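Local coordinates for protein phosphodiesterase (Candida albicans, PDB 6CPU) that belongs to the cyclic nucleotide phosphodiesterase family, with a largely helical fold of the HD superfamily that holds zinc and magnesium ions, at residues G270-H274 / V479-E483. Numbering follows the deposited sequence.
Sequences GNPFH and VLSRE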
ATOM      1  N   GLY A 270      -6.791  -1.906  -8.395  1.00 18.67           N
ATOM      2  CA  GLY A 270      -8.256  -1.996  -8.498  1.00 20.46           C
ATOM      3  C   GLY A 270      -9.000  -2.137  -7.189  1.00 19.87           C
ATOM      4  O   GLY A 270     -10.237  -2.201  -7.199  1.00 22.34           O
ATOM      5  N   ASN A 271      -8.297  -2.233  -6.059  1.00 19.42           N
ATOM      6  CA  ASN A 271      -8.980  -2.247  -4.776  1.00 19.19           C
ATOM      7  C   ASN A 271      -9.571  -0.849  -4.579  1.00 19.81           C
ATOM      8  O   ASN A 271      -8.852   0.138  -4.705  1.00 18.50           O
ATOM      9  CB  ASN A 271      -8.064  -2.563  -3.598  1.00 19.56           C
ATOM     10  CG  ASN A 271      -7.624  -4.031  -3.540  1.00 17.85           C
ATOM     11  OD1 ASN A 271      -7.997  -4.870  -4.361  1.00 18.06           O
ATOM     12  ND2 ASN A 271      -6.838  -4.331  -2.553  1.00 18.72           N
ATOM     13  N   PRO A 272     -10.886  -0.755  -4.282  1.00 20.42           N
ATOM     14  CA  PRO A 272     -11.387   0.618  -4.095  1.00 21.09           C
ATOM     15  C   PRO A 272     -10.795   1.322  -2.883  1.00 20.27           C
ATOM     16  O   PRO A 272     -10.546   2.534  -2.941  1.00 22.82           O
ATOM     17  CB  PRO A 272     -12.906   0.418  -3.946  1.00 21.16           C
ATOM     18  CG  PRO A 272     -13.177  -0.850  -4.659  1.00 20.83           C
ATOM     19  CD  PRO A 272     -11.986  -1.728  -4.354  1.00 21.07           C
ATOM     20  N   PHE A 273     -10.573   0.597  -1.791  1.00 20.32           N
ATOM     21  CA  PHE A 273     -10.045   1.182  -0.571  1.00 20.75           C
ATOM     22  C   PHE A 273      -8.600   0.805  -0.232  1.00 20.94           C
ATOM     23  O   PHE A 273      -7.765   1.689  -0.073  1.00 19.73           O
ATOM     24  CB  PHE A 273     -10.921   0.814   0.624  1.00 21.26           C
ATOM     25  CG  PHE A 273     -10.534   1.518   1.887  1.00 21.80           C
ATOM     26  CD1 PHE A 273     -11.103   2.734   2.209  1.00 22.37           C
ATOM     27  CD2 PHE A 273      -9.606   0.973   2.760  1.00 23.96           C
ATOM     28  CE1 PHE A 273     -10.761   3.391   3.364  1.00 23.62           C
ATOM     29  CE2 PHE A 273      -9.245   1.630   3.916  1.00 23.80           C
ATOM     30  CZ  PHE A 273      -9.836   2.849   4.228  1.00 24.41           C
ATOM     31  N   HIS A 274      -8.333  -0.500  -0.084  1.00 20.79           N
ATOM     32  CA  HIS A 274      -7.001  -0.998   0.332  1.00 21.07           C
ATOM     33  C   HIS A 274      -5.986  -1.042  -0.806  1.00 19.56           C
ATOM     34  O   HIS A 274      -5.508  -2.101  -1.201  1.00 20.04           O
ATOM     35  CB  HIS A 274      -7.136  -2.369   1.007  1.00 21.38           C
ATOM     36  CG  HIS A 274      -7.822  -2.300   2.335  1.00 21.49           C
ATOM     37  ND1 HIS A 274      -9.159  -2.594   2.500  1.00 22.54           N
ATOM     38  CD2 HIS A 274      -7.368  -1.919   3.549  1.00 22.77           C
ATOM     39  CE1 HIS A 274      -9.492  -2.421   3.769  1.00 22.81           C
ATOM     40  NE2 HIS A 274      -8.423  -2.006   4.426  1.00 23.79           N
ATOM     41  N   VAL A 479     -15.455   5.237  -0.886  1.00 29.24           N
ATOM     42  CA  VAL A 479     -14.638   4.175  -1.490  1.00 27.35           C
ATOM     43  C   VAL A 479     -14.604   2.922  -0.598  1.00 26.30           C
ATOM     44  O   VAL A 479     -14.603   1.805  -1.114  1.00 24.78           O
ATOM     45  CB  VAL A 479     -13.233   4.666  -1.917  1.00 28.15           C
ATOM     46  CG1 VAL A 479     -13.380   5.837  -2.892  1.00 29.05           C
ATOM     47  CG2 VAL A 479     -12.370   5.049  -0.726  1.00 28.62           C
ATOM     48  N   LEU A 480     -14.638   3.105   0.721  1.00 25.63           N
ATOM     49  CA  LEU A 480     -14.736   1.985   1.659  1.00 27.38           C
ATOM     50  C   LEU A 480     -16.027   1.196   1.424  1.00 26.77           C
ATOM     51  O   LEU A 480     -16.006  -0.029   1.394  1.00 24.36           O
ATOM     52  CB  LEU A 480     -14.623   2.459   3.123  1.00 27.97           C
ATOM     53  CG  LEU A 480     -14.558   1.363   4.212  1.00 29.06           C
ATOM     54  CD1 LEU A 480     -13.392   0.405   3.989  1.00 29.40           C
ATOM     55  CD2 LEU A 480     -14.460   1.959   5.605  1.00 30.06           C
ATOM     56  N   SER A 481     -17.141   1.898   1.211  1.00 28.56           N
ATOM     57  CA  SER A 481     -18.398   1.238   0.832  1.00 27.85           C
ATOM     58  C   SER A 481     -18.336   0.477  -0.489  1.00 27.70           C
ATOM     59  O   SER A 481     -18.973  -0.571  -0.627  1.00 26.38           O
ATOM     60  CB  SER A 481     -19.556   2.248   0.793  1.00 30.36           C
ATOM     61  OG  SER A 481     -19.611   2.944   2.020  1.00 32.45           O
ATOM     62  N   ARG A 482     -17.589   0.986  -1.472  1.00 26.38           N
ATOM     63  CA  ARG A 482     -17.461   0.267  -2.737  1.00 26.44           C
ATOM     64  C   ARG A 482     -16.798  -1.096  -2.513  1.00 25.30           C
ATOM     65  O   ARG A 482     -17.243  -2.104  -3.077  1.00 25.06           O
ATOM     66  CB  ARG A 482     -16.650   1.051  -3.770  1.00 27.67           C
ATOM     67  CG  ARG A 482     -17.312   2.312  -4.278  1.00 28.59           C
ATOM     68  CD  ARG A 482     -16.348   3.101  -5.130  1.00 30.09           C
ATOM     69  NE  ARG A 482     -17.000   4.171  -5.892  1.00 30.93           N
ATOM     70  CZ  ARG A 482     -16.367   4.972  -6.745  1.00 32.21           C
ATOM     71  NH1 ARG A 482     -15.056   4.832  -6.954  1.00 29.59           N
ATOM     72  NH2 ARG A 482     -17.047   5.923  -7.394  1.00 32.76           N
ATOM     73  N   GLU A 483     -15.744  -1.107  -1.709  1.00 24.77           N
ATOM     74  CA  GLU A 483     -15.010  -2.346  -1.438  1.00 25.30           C
ATOM     75  C   GLU A 483     -15.867  -3.318  -0.622  1.00 25.58           C
ATOM     76  O   GLU A 483     -15.883  -4.501  -0.912  1.00 24.89           O
ATOM     77  CB  GLU A 483     -13.683  -2.059  -0.743  1.00 24.09           C
ATOM     78  CG  GLU A 483     -12.762  -3.264  -0.717  1.00 24.56           C
ATOM     79  CD  GLU A 483     -11.337  -2.917  -0.321  1.00 23.60           C
ATOM     80  OE1 GLU A 483     -10.674  -2.108  -1.017  1.00 21.93           O
ATOM     81  OE2 GLU A 483     -10.885  -3.469   0.693  1.00 24.76           O
TER
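Glu483 reaches His274 on an extended side chain, with CG trans to the backbone N (chi1 -167°) and the chain straight beyond it, while His274 swings its ring back beside its own backbone N. The two meet in a His-carboxylate hydrogen bond next to the metal site of the HD-type phosphodiesterase fold, where helix 470-495 backs the loop leading into helix 276-292. ND1 of His274 donates to Glu483 OE2 at 2.6 Å, nearly straight at 174°; the oxygen lies in the imidazole plane, and ND1 meets it on the syn side, tilted from the carboxylate plane. The other carboxylate oxygen, OE1, takes two backbone N-H groups, from Phe273 N at 2.8 Å and from His274 N at 3.0 Å. Three bonds thus grip the carboxylate, fixing the loop backbone and the ring's rotation together. The His274 side chain, about 4 Å from the zinc ion, stacks on the ring of His353 and meets zinc ligand His278 edge-to-face. The Pro272 ring crosses the stem of Glu483 at a slant, its CB 3.8 Å from Arg482 CB. Asn271 ND2 bridges the loop to His274 O and also bonds His353 O, its OD1 being held by Arg127. Leu480 lays a methyl over one face of the Phe273 ring in a CH-pi contact, CD1 standing 3.8 Å from the ring centroid and 16° off its normal.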